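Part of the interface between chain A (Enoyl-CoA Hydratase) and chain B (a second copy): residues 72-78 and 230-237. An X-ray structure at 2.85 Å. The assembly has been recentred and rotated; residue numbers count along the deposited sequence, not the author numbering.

Chain A, residues 72-78: GAEENYR
Chain B, residues 230-237: AWVRETGD

This contact is built from shape and aromatic geometry, with no hydrogen bond running between the two stretches. Together they bury 278 Å², and three residues cover most of it: Trp231(B), Ala73(A) and Tyr77(A). Chain A contributes the first turns of a helix. Gly72(A) sits at the N-cap with phi/psi of -88/151, and residues 73 to 78 are helical, with Asn76(A) N bonded to Gly72(A) O at 2.8 Å and Tyr77(A) N to Ala73(A) O at 3.0 Å. Chain B brings the last part of one helix, a short connection, and the start of another helix at Gly236(B).

Trp231(B) is the platform. Its backbone is helical (-44/-52), its CA-to-CB bond points toward chain A, and chi1 of -179° (t) with chi2 of 76° extends the indole across the helix start. Tyr77(A) also points its CA-to-CB bond toward the partner and uses chi1 t (-159°) with chi2 of 176°. The two rings meet edge-to-face: the tyrosine edge is directed at the face of the indole six-membered ring, with centroids 4.8 Å apart and planes at 72°. The closest pair, Tyr77(A) CD1 to Trp231(B) CH2, is 3.4 Å apart, a tight fit that leaves no gap between the rings.

Ala73(A), one helical turn before Tyr77(A), meets the same indole in another way. Its carbonyl lies at the indole edge, near the ring plane, with Ala73(A) O 3.4 Å from Trp231(B) CZ2, while the same oxygen accepts the helical bond from Tyr77(A) N. The i to i+4 spacing thus lets one tryptophan engage two residues of the helix.

The methyl of Ala73(A) points toward chain B and packs against the connection between its helices. Ala73(A) CB comes to 3.2 Å from the backbone oxygen Glu234(B) O and 3.9 Å from Thr235(B) CG2; against the indole, it is 4.1 Å from Trp231(B) CZ2. The small side chain allows close backbone approach: Ala73(A) CA and Thr235(B) CA, the nearest CA pair, are 5.3 Å apart.

That connection is braced from within chain B. Glu234(B) N bonds to Trp231(B) O at 3.0 Å. Glu234(B) has phi/psi of -134/21, and Thr235(B), at -96/147, takes the N-cap position of the following helix. With chi1 p (65°), Thr235(B) OG1 donates to Val232(B) O at 2.9 Å and also caps a backbone nitrogen just beyond the stretch. Its hydroxyl therefore serves its own chain, while its methyl faces Ala73(A).

At the margin, Glu74(A) starts sideways but folds its end nearer to chain B through chi1 p (72°), chi2 m (-63°) and chi3 of -51°. Glu74(A) OE1 reaches only 4.1 Å from Gly236(B) N, a contact rather than a bond. The rule to read here is a small residue for close approach, paired one turn later with an aromatic edge against an indole face.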

# COMPACT_ATOMS: atom_id res chain seq x y z
N GLY A 72 13.33 -30.77 5.08
CA GLY A 72 12.03 -30.80 4.43
C GLY A 72 11.40 -29.42 4.30
O GLY A 72 11.65 -28.54 5.12
N ALA A 73 10.59 -29.25 3.27
CA ALA A 73 9.92 -27.98 3.02
C ALA A 73 9.42 -27.35 4.32
O ALA A 73 9.71 -26.20 4.62
CB ALA A 73 8.77 -28.18 2.06
N GLU A 74 8.67 -28.14 5.09
CA GLU A 74 8.11 -27.67 6.35
C GLU A 74 9.17 -27.24 7.37
O GLU A 74 8.95 -26.34 8.17
CB GLU A 74 7.22 -28.76 6.95
CG GLU A 74 7.96 -29.99 7.52
CD GLU A 74 8.76 -30.80 6.49
OE1 GLU A 74 8.20 -31.17 5.43
OE2 GLU A 74 9.95 -31.07 6.77
N GLU A 75 10.33 -27.89 7.32
CA GLU A 75 11.40 -27.55 8.24
C GLU A 75 12.07 -26.26 7.76
O GLU A 75 12.43 -25.39 8.56
CB GLU A 75 12.41 -28.69 8.32
CG GLU A 75 13.34 -28.62 9.52
CD GLU A 75 14.14 -29.89 9.70
OE1 GLU A 75 14.85 -30.00 10.73
OE2 GLU A 75 14.07 -30.78 8.82
N ASN A 76 12.25 -26.15 6.45
CA ASN A 76 12.88 -24.97 5.89
C ASN A 76 12.07 -23.72 6.21
O ASN A 76 12.63 -22.70 6.63
CB ASN A 76 13.02 -25.11 4.37
CG ASN A 76 14.05 -26.14 3.98
OD1 ASN A 76 15.17 -26.16 4.51
ND2 ASN A 76 13.70 -27.00 3.03
N TYR A 77 10.76 -23.79 6.01
CA TYR A 77 9.90 -22.65 6.29
C TYR A 77 9.99 -22.31 7.77
O TYR A 77 10.12 -21.15 8.14
CB TYR A 77 8.46 -22.96 5.91
CG TYR A 77 7.60 -21.73 5.70
CD1 TYR A 77 6.28 -21.83 5.27
CD2 TYR A 77 8.13 -20.45 5.90
CE1 TYR A 77 5.51 -20.69 5.03
CE2 TYR A 77 7.37 -19.31 5.67
CZ TYR A 77 6.06 -19.43 5.23
OH TYR A 77 5.32 -18.30 5.00
N ARG A 78 9.92 -23.34 8.60
CA ARG A 78 9.97 -23.16 10.04
C ARG A 78 11.23 -22.42 10.45
O ARG A 78 11.21 -21.59 11.37
CB ARG A 78 9.92 -24.53 10.71
CG ARG A 78 9.43 -24.54 12.14
CD ARG A 78 9.30 -25.98 12.60
NE ARG A 78 8.48 -26.75 11.67
CZ ARG A 78 8.76 -27.99 11.27
NH1 ARG A 78 9.85 -28.61 11.73
NH2 ARG A 78 7.96 -28.61 10.42
N ALA B 230 3.82 -22.54 -5.45
CA ALA B 230 5.03 -23.29 -5.77
C ALA B 230 5.53 -24.05 -4.55
O ALA B 230 5.53 -25.27 -4.52
CB ALA B 230 6.11 -22.35 -6.28
N TRP B 231 5.95 -23.31 -3.53
CA TRP B 231 6.47 -23.92 -2.32
C TRP B 231 5.63 -25.11 -1.82
O TRP B 231 6.15 -26.20 -1.57
CB TRP B 231 6.55 -22.86 -1.22
CG TRP B 231 7.09 -23.39 0.05
CD1 TRP B 231 8.40 -23.69 0.33
CD2 TRP B 231 6.33 -23.76 1.19
NE1 TRP B 231 8.50 -24.23 1.59
CE2 TRP B 231 7.25 -24.29 2.14
CE3 TRP B 231 4.97 -23.71 1.51
CZ2 TRP B 231 6.84 -24.76 3.40
CZ3 TRP B 231 4.56 -24.18 2.77
CH2 TRP B 231 5.49 -24.70 3.70
N VAL B 232 4.33 -24.89 -1.68
CA VAL B 232 3.39 -25.90 -1.20
C VAL B 232 3.54 -27.25 -1.94
O VAL B 232 3.24 -28.31 -1.39
CB VAL B 232 1.93 -25.36 -1.34
CG1 VAL B 232 1.43 -25.53 -2.76
CG2 VAL B 232 1.00 -26.04 -0.36
N ARG B 233 4.01 -27.20 -3.18
CA ARG B 233 4.16 -28.41 -3.98
C ARG B 233 5.36 -29.28 -3.62
O ARG B 233 5.68 -30.22 -4.35
CB ARG B 233 4.19 -28.04 -5.47
CG ARG B 233 2.79 -27.94 -6.05
CD ARG B 233 2.66 -26.99 -7.24
NE ARG B 233 3.37 -27.44 -8.44
CZ ARG B 233 2.99 -27.15 -9.68
NH1 ARG B 233 1.88 -26.44 -9.89
NH2 ARG B 233 3.70 -27.58 -10.72
N GLU B 234 6.01 -29.00 -2.51
CA GLU B 234 7.15 -29.82 -2.10
C GLU B 234 7.03 -30.16 -0.63
O GLU B 234 8.01 -30.52 0.02
CB GLU B 234 8.46 -29.07 -2.34
CG GLU B 234 8.65 -28.65 -3.78
CD GLU B 234 9.92 -27.85 -3.99
OE1 GLU B 234 9.99 -27.10 -4.99
OE2 GLU B 234 10.84 -27.97 -3.15
N THR B 235 5.81 -30.07 -0.12
CA THR B 235 5.52 -30.35 1.27
C THR B 235 5.03 -31.77 1.50
O THR B 235 4.34 -32.34 0.66
CB THR B 235 4.45 -29.40 1.81
OG1 THR B 235 3.22 -29.67 1.13
CG2 THR B 235 4.86 -27.94 1.57
N GLY B 236 5.39 -32.32 2.66
CA GLY B 236 4.96 -33.67 2.98
C GLY B 236 3.45 -33.87 2.92
O GLY B 236 2.97 -34.82 2.30
N ASP B 237 2.70 -32.97 3.55
CA ASP B 237 1.25 -33.07 3.55
C ASP B 237 0.69 -33.25 2.15
O ASP B 237 -0.26 -34.00 1.95
CB ASP B 237 0.61 -31.84 4.18
CG ASP B 237 1.12 -31.57 5.58
OD1 ASP B 237 0.36 -30.99 6.39
OD2 ASP B 237 2.30 -31.90 5.86